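PDB 7KSF: Protease/Reverse transcriptase/ribonuclease H from Eastern chimpanzee simian foamy virus, which copies viral RNA into DNA and degrades the RNA of the hybrid with its ribonuclease H, and probably cleaves viral polyproteins as an aspartic protease. Local coordinates for residues A[240-252]-A[339-352]. The protein carries 1 engineered substitution. Sequence-based numbering, arbitrary orientation.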
loop_
_atom_site.group_PDB
_atom_site.type_symbol
_atom_site.label_atom_id
_atom_site.label_comp_id
_atom_site.label_asym_id
_atom_site.label_seq_id
_atom_site.Cartn_x
_atom_site.Cartn_y
_atom_site.Cartn_z
ATOM N N ARG A 240 15.176 -3.152 11.207
ATOM C CA ARG A 240 15.346 -3.471 9.762
ATOM C C ARG A 240 16.566 -4.381 9.572
ATOM O O ARG A 240 17.697 -3.904 9.787
ATOM C CB ARG A 240 15.492 -2.183 8.946
ATOM C CG ARG A 240 14.344 -1.925 7.983
ATOM C CD ARG A 240 13.957 -0.460 7.921
ATOM N NE ARG A 240 15.037 0.419 8.349
ATOM C CZ ARG A 240 15.396 1.531 7.719
ATOM N NH1 ARG A 240 14.759 1.907 6.623
ATOM N NH2 ARG A 240 16.392 2.263 8.187
ATOM N N GLN A 241 16.338 -5.644 9.185
ATOM C CA GLN A 241 17.423 -6.590 8.952
ATOM C C GLN A 241 17.611 -6.826 7.458
ATOM O O GLN A 241 17.273 -5.963 6.639
ATOM C CB GLN A 241 17.153 -7.908 9.674
ATOM C CG GLN A 241 16.928 -7.768 11.177
ATOM C CD GLN A 241 18.201 -7.936 11.988
ATOM O OE1 GLN A 241 18.679 -9.053 12.184
ATOM N NE2 GLN A 241 18.759 -6.825 12.461
ATOM N N LYS A 242 18.167 -7.985 7.092
ATOM C CA LYS A 242 18.467 -8.255 5.690
ATOM C C LYS A 242 17.187 -8.379 4.873
ATOM O O LYS A 242 16.921 -7.565 3.982
ATOM C CB LYS A 242 19.320 -9.519 5.569
ATOM C CG LYS A 242 19.816 -9.791 4.159
ATOM C CD LYS A 242 20.744 -10.995 4.133
ATOM C CE LYS A 242 21.186 -11.354 2.719
ATOM N NZ LYS A 242 21.933 -12.645 2.701
ATOM N N TYR A 243 16.377 -9.391 5.165
ATOM C CA TYR A 243 15.121 -9.608 4.465
ATOM C C TYR A 243 13.958 -9.066 5.287
ATOM O O TYR A 243 13.999 -9.045 6.519
ATOM C CB TYR A 243 14.897 -11.095 4.180
ATOM C CG TYR A 243 16.046 -11.766 3.467
ATOM C CD1 TYR A 243 16.994 -12.492 4.173
ATOM C CD2 TYR A 243 16.184 -11.678 2.089
ATOM C CE1 TYR A 243 18.043 -13.108 3.532
ATOM C CE2 TYR A 243 17.236 -12.290 1.436
ATOM C CZ TYR A 243 18.163 -13.006 2.163
ATOM O OH TYR A 243 19.212 -13.618 1.519
ATOM N N LYS A 244 12.920 -8.622 4.586
ATOM C CA LYS A 244 11.728 -8.075 5.216
ATOM C C LYS A 244 10.491 -8.723 4.608
ATOM O O LYS A 244 10.430 -8.938 3.395
ATOM C CB LYS A 244 11.668 -6.555 5.055
ATOM C CG LYS A 244 12.822 -5.838 5.732
ATOM C CD LYS A 244 13.350 -4.713 4.874
ATOM C CE LYS A 244 14.676 -4.204 5.406
ATOM N NZ LYS A 244 15.298 -3.239 4.467
ATOM N N THR A 245 9.515 -9.028 5.459
ATOM C CA THR A 245 8.324 -9.766 5.059
ATOM C C THR A 245 7.094 -9.148 5.701
ATOM O O THR A 245 7.079 -8.902 6.910
ATOM C CB THR A 245 8.426 -11.239 5.467
ATOM O OG1 THR A 245 9.530 -11.850 4.787
ATOM C CG2 THR A 245 7.141 -11.981 5.119
ATOM N N THR A 246 6.063 -8.910 4.893
ATOM C CA THR A 246 4.785 -8.414 5.374
ATOM C C THR A 246 3.676 -9.354 4.918
ATOM O O THR A 246 3.670 -9.810 3.770
ATOM C CB THR A 246 4.513 -6.991 4.879
ATOM O OG1 THR A 246 3.145 -6.649 5.133
ATOM C CG2 THR A 246 4.784 -6.876 3.395
ATOM N N LEU A 247 2.747 -9.648 5.827
ATOM C CA LEU A 247 1.641 -10.564 5.571
ATOM C C LEU A 247 0.330 -9.852 5.860
ATOM O O LEU A 247 0.080 -9.448 6.998
ATOM C CB LEU A 247 1.747 -11.821 6.432
ATOM C CG LEU A 247 2.919 -12.744 6.136
ATOM C CD1 LEU A 247 2.952 -13.858 7.159
ATOM C CD2 LEU A 247 2.787 -13.302 4.732
ATOM N N ASP A 248 -0.509 -9.718 4.841
ATOM C CA ASP A 248 -1.801 -9.067 4.994
ATOM C C ASP A 248 -2.836 -10.096 5.429
ATOM O O ASP A 248 -2.984 -11.143 4.794
ATOM C CB ASP A 248 -2.227 -8.401 3.686
ATOM C CG ASP A 248 -3.594 -7.755 3.780
ATOM O OD1 ASP A 248 -3.995 -7.358 4.893
ATOM O OD2 ASP A 248 -4.269 -7.645 2.733
ATOM N N LEU A 249 -3.545 -9.796 6.513
ATOM C CA LEU A 249 -4.602 -10.676 6.983
ATOM C C LEU A 249 -5.908 -10.376 6.252
ATOM O O LEU A 249 -6.083 -9.318 5.645
ATOM C CB LEU A 249 -4.785 -10.536 8.497
ATOM C CG LEU A 249 -3.538 -10.864 9.329
ATOM C CD1 LEU A 249 -3.817 -10.733 10.820
ATOM C CD2 LEU A 249 -3.015 -12.252 9.002
ATOM N N ALA A 250 -6.831 -11.334 6.311
ATOM C CA ALA A 250 -8.083 -11.249 5.559
ATOM C C ALA A 250 -9.197 -10.719 6.463
ATOM O O ALA A 250 -10.126 -11.431 6.848
ATOM C CB ALA A 250 -8.441 -12.608 4.970
ATOM N N ASN A 251 -9.089 -9.430 6.786
ATOM C CA ASN A 251 -10.004 -8.756 7.709
ATOM C C ASN A 251 -10.183 -9.430 9.076
ATOM O O ASN A 251 -11.257 -9.904 9.440
ATOM C CB ASN A 251 -11.370 -8.529 7.050
ATOM C CG ASN A 251 -11.389 -7.307 6.147
ATOM O OD1 ASN A 251 -10.346 -6.853 5.674
ATOM N ND2 ASN A 251 -12.578 -6.765 5.911
ATOM N N GLY A 252 -9.079 -9.447 9.824
ATOM C CA GLY A 252 -8.976 -10.298 11.000
ATOM C C GLY A 252 -10.081 -10.063 12.011
ATOM O O GLY A 252 -10.506 -10.989 12.705
ATOM N N VAL A 339 -6.265 -16.133 8.663
ATOM C CA VAL A 339 -6.206 -16.371 7.229
ATOM C C VAL A 339 -5.355 -15.277 6.603
ATOM O O VAL A 339 -5.596 -14.087 6.839
ATOM C CB VAL A 339 -7.611 -16.392 6.601
ATOM C CG1 VAL A 339 -7.511 -16.448 5.100
ATOM C CG2 VAL A 339 -8.408 -17.573 7.126
ATOM N N VAL A 340 -4.352 -15.681 5.819
ATOM C CA VAL A 340 -3.409 -14.766 5.184
ATOM C C VAL A 340 -3.798 -14.585 3.725
ATOM O O VAL A 340 -4.111 -15.557 3.025
ATOM C CB VAL A 340 -1.964 -15.289 5.302
ATOM C CG1 VAL A 340 -0.982 -14.316 4.668
ATOM C CG2 VAL A 340 -1.605 -15.545 6.754
ATOM N N SER A 341 -3.776 -13.339 3.260
ATOM C CA SER A 341 -4.046 -13.010 1.865
ATOM C C SER A 341 -2.718 -12.812 1.149
ATOM O O SER A 341 -1.977 -11.871 1.447
ATOM C CB SER A 341 -4.913 -11.757 1.760
ATOM O OG SER A 341 -5.003 -11.310 0.417
ATOM N N LEU A 342 -2.411 -13.701 0.208
ATOM C CA LEU A 342 -1.198 -13.566 -0.590
ATOM C C LEU A 342 -1.356 -12.580 -1.737
ATOM O O LEU A 342 -0.427 -12.426 -2.537
ATOM C CB LEU A 342 -0.774 -14.933 -1.128
ATOM C CG LEU A 342 -0.499 -15.959 -0.028
ATOM C CD1 LEU A 342 -0.195 -17.319 -0.624
ATOM C CD2 LEU A 342 0.642 -15.494 0.861
ATOM N N LYS A 343 -2.508 -11.911 -1.833
ATOM C CA LYS A 343 -2.703 -10.902 -2.867
ATOM C C LYS A 343 -1.802 -9.698 -2.626
ATOM O O LYS A 343 -1.178 -9.176 -3.559
ATOM C CB LYS A 343 -4.170 -10.478 -2.907
ATOM C CG LYS A 343 -4.470 -9.363 -3.891
ATOM C CD LYS A 343 -5.941 -8.985 -3.850
ATOM C CE LYS A 343 -6.285 -7.972 -4.929
ATOM N NZ LYS A 343 -5.966 -8.489 -6.288
ATOM N N LYS A 344 -1.719 -9.244 -1.376
ATOM C CA LYS A 344 -0.921 -8.079 -1.021
ATOM C C LYS A 344 0.233 -8.421 -0.087
ATOM O O LYS A 344 0.927 -7.510 0.382
ATOM C CB LYS A 344 -1.811 -7.004 -0.391
ATOM C CG LYS A 344 -2.971 -6.559 -1.274
ATOM C CD LYS A 344 -2.477 -5.922 -2.567
ATOM C CE LYS A 344 -3.633 -5.413 -3.415
ATOM N NZ LYS A 344 -3.161 -4.706 -4.642
ATOM N N SER A 345 0.457 -9.700 0.197
ATOM C CA SER A 345 1.563 -10.083 1.062
ATOM C C SER A 345 2.886 -9.994 0.305
ATOM O O SER A 345 2.953 -10.234 -0.901
ATOM C CB SER A 345 1.356 -11.498 1.597
ATOM O OG SER A 345 0.119 -11.606 2.276
ATOM N N GLU A 346 3.938 -9.628 1.032
ATOM C CA GLU A 346 5.282 -9.555 0.483
ATOM C C GLU A 346 6.207 -10.340 1.397
ATOM O O GLU A 346 6.262 -10.081 2.602
ATOM C CB GLU A 346 5.764 -8.107 0.357
ATOM C CG GLU A 346 4.754 -7.189 -0.300
ATOM C CD GLU A 346 5.188 -5.739 -0.281
ATOM O OE1 GLU A 346 6.401 -5.479 -0.124
ATOM O OE2 GLU A 346 4.313 -4.859 -0.419
ATOM N N ILE A 347 6.932 -11.300 0.823
ATOM C CA ILE A 347 7.733 -12.242 1.592
ATOM C C ILE A 347 9.169 -12.204 1.091
ATOM O O ILE A 347 9.420 -12.376 -0.106
ATOM C CB ILE A 347 7.170 -13.672 1.494
ATOM C CG1 ILE A 347 5.701 -13.698 1.921
ATOM C CG2 ILE A 347 7.990 -14.621 2.350
ATOM C CD1 ILE A 347 5.065 -15.065 1.833
ATOM N N GLY A 348 10.107 -11.988 2.012
ATOM C CA GLY A 348 11.521 -12.133 1.726
ATOM C C GLY A 348 12.067 -11.177 0.688
ATOM O O GLY A 348 12.735 -11.595 -0.261
ATOM N N GLN A 349 11.795 -9.889 0.863
ATOM C CA GLN A 349 12.270 -8.854 -0.041
ATOM C C GLN A 349 13.210 -7.908 0.694
ATOM O O GLN A 349 13.122 -7.745 1.916
ATOM C CB GLN A 349 11.101 -8.071 -0.645
ATOM C CG GLN A 349 10.149 -8.918 -1.471
ATOM C CD GLN A 349 8.970 -8.123 -1.988
ATOM O OE1 GLN A 349 8.269 -8.552 -2.905
ATOM N NE2 GLN A 349 8.740 -6.958 -1.399
ATOM N N LYS A 350 14.118 -7.290 -0.062
ATOM C CA LYS A 350 15.031 -6.320 0.533
ATOM C C LYS A 350 14.283 -5.105 1.064
ATOM O O LYS A 350 14.736 -4.469 2.021
ATOM C CB LYS A 350 16.086 -5.886 -0.483
ATOM C CG LYS A 350 17.060 -6.979 -0.886
ATOM C CD LYS A 350 18.170 -6.420 -1.767
ATOM C CE LYS A 350 18.913 -5.290 -1.065
ATOM N NZ LYS A 350 20.018 -4.738 -1.896
ATOM N N THR A 351 13.146 -4.771 0.458
ATOM C CA THR A 351 12.325 -3.657 0.901
ATOM C C THR A 351 10.857 -4.037 0.788
ATOM O O THR A 351 10.455 -4.762 -0.124
ATOM C CB THR A 351 12.608 -2.381 0.087
ATOM O OG1 THR A 351 11.649 -1.368 0.426
ATOM C CG2 THR A 351 12.539 -2.666 -1.404
ATOM N N VAL A 352 10.062 -3.553 1.737
ATOM C CA VAL A 352 8.619 -3.753 1.746
ATOM C C VAL A 352 7.960 -2.449 1.322
ATOM O O VAL A 352 8.392 -1.364 1.726
ATOM C CB VAL A 352 8.112 -4.211 3.128
ATOM C CG1 VAL A 352 8.522 -5.647 3.390
ATOM C CG2 VAL A 352 8.644 -3.301 4.225
#
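G348 and Q349 both face K244, forming a G1 beta bulge that shifts the register by one residue in the antiparallel pairing of strands 243-249 and 345-349, part of the palm sheet of the reverse transcriptase. K244 N donates to Q349 O (2.8 Å), while Q349 N returns a bond to K244 O. Beyond the bulge, T246 and E346 exchange a second pair of backbone bonds. G348, with positive phi (63°), makes the turn, and its N-H is taken up by a side chain: T245 OG1 accepts it at 2.8 Å, with an N-H...O angle of 159°. With chi1 at -63°, OG1 stands beside the backbone N of T245, which leaves the methyl CG2 anti to that N, where it packs against I347 CG1 at 3.9 Å. The same hydroxyl also hydrogen-bonds H322 of helix 319-336, tying the bulge to the helix packed against this face. L247 follows on that face; the L247 and V340 side chains cross at a slant, L247 CD2 lying 3.9 Å from V340 CG1, and L247 also touches F330 of the helix. On the other side of the corner at 342-344, the short strand 340-341 continues the pairing: S341 N donates to D248 O, and A250 N to V339 O. On the other face, T246 and E346 run side by side, CG2 along the glutamate's CB and CG, while E346 OE1 accepts a bond from E353 N. Nearby, V352 CG1 packs on K244 CB (3.7 Å). The K244 chain bends at chi2 and brings NZ to K350 O, 2.8 Å away and almost in line with its C=O; G363 O is a further acceptor. Q349 NE2 donates to T351 O at 3.1 Å, in the carbonyl plane.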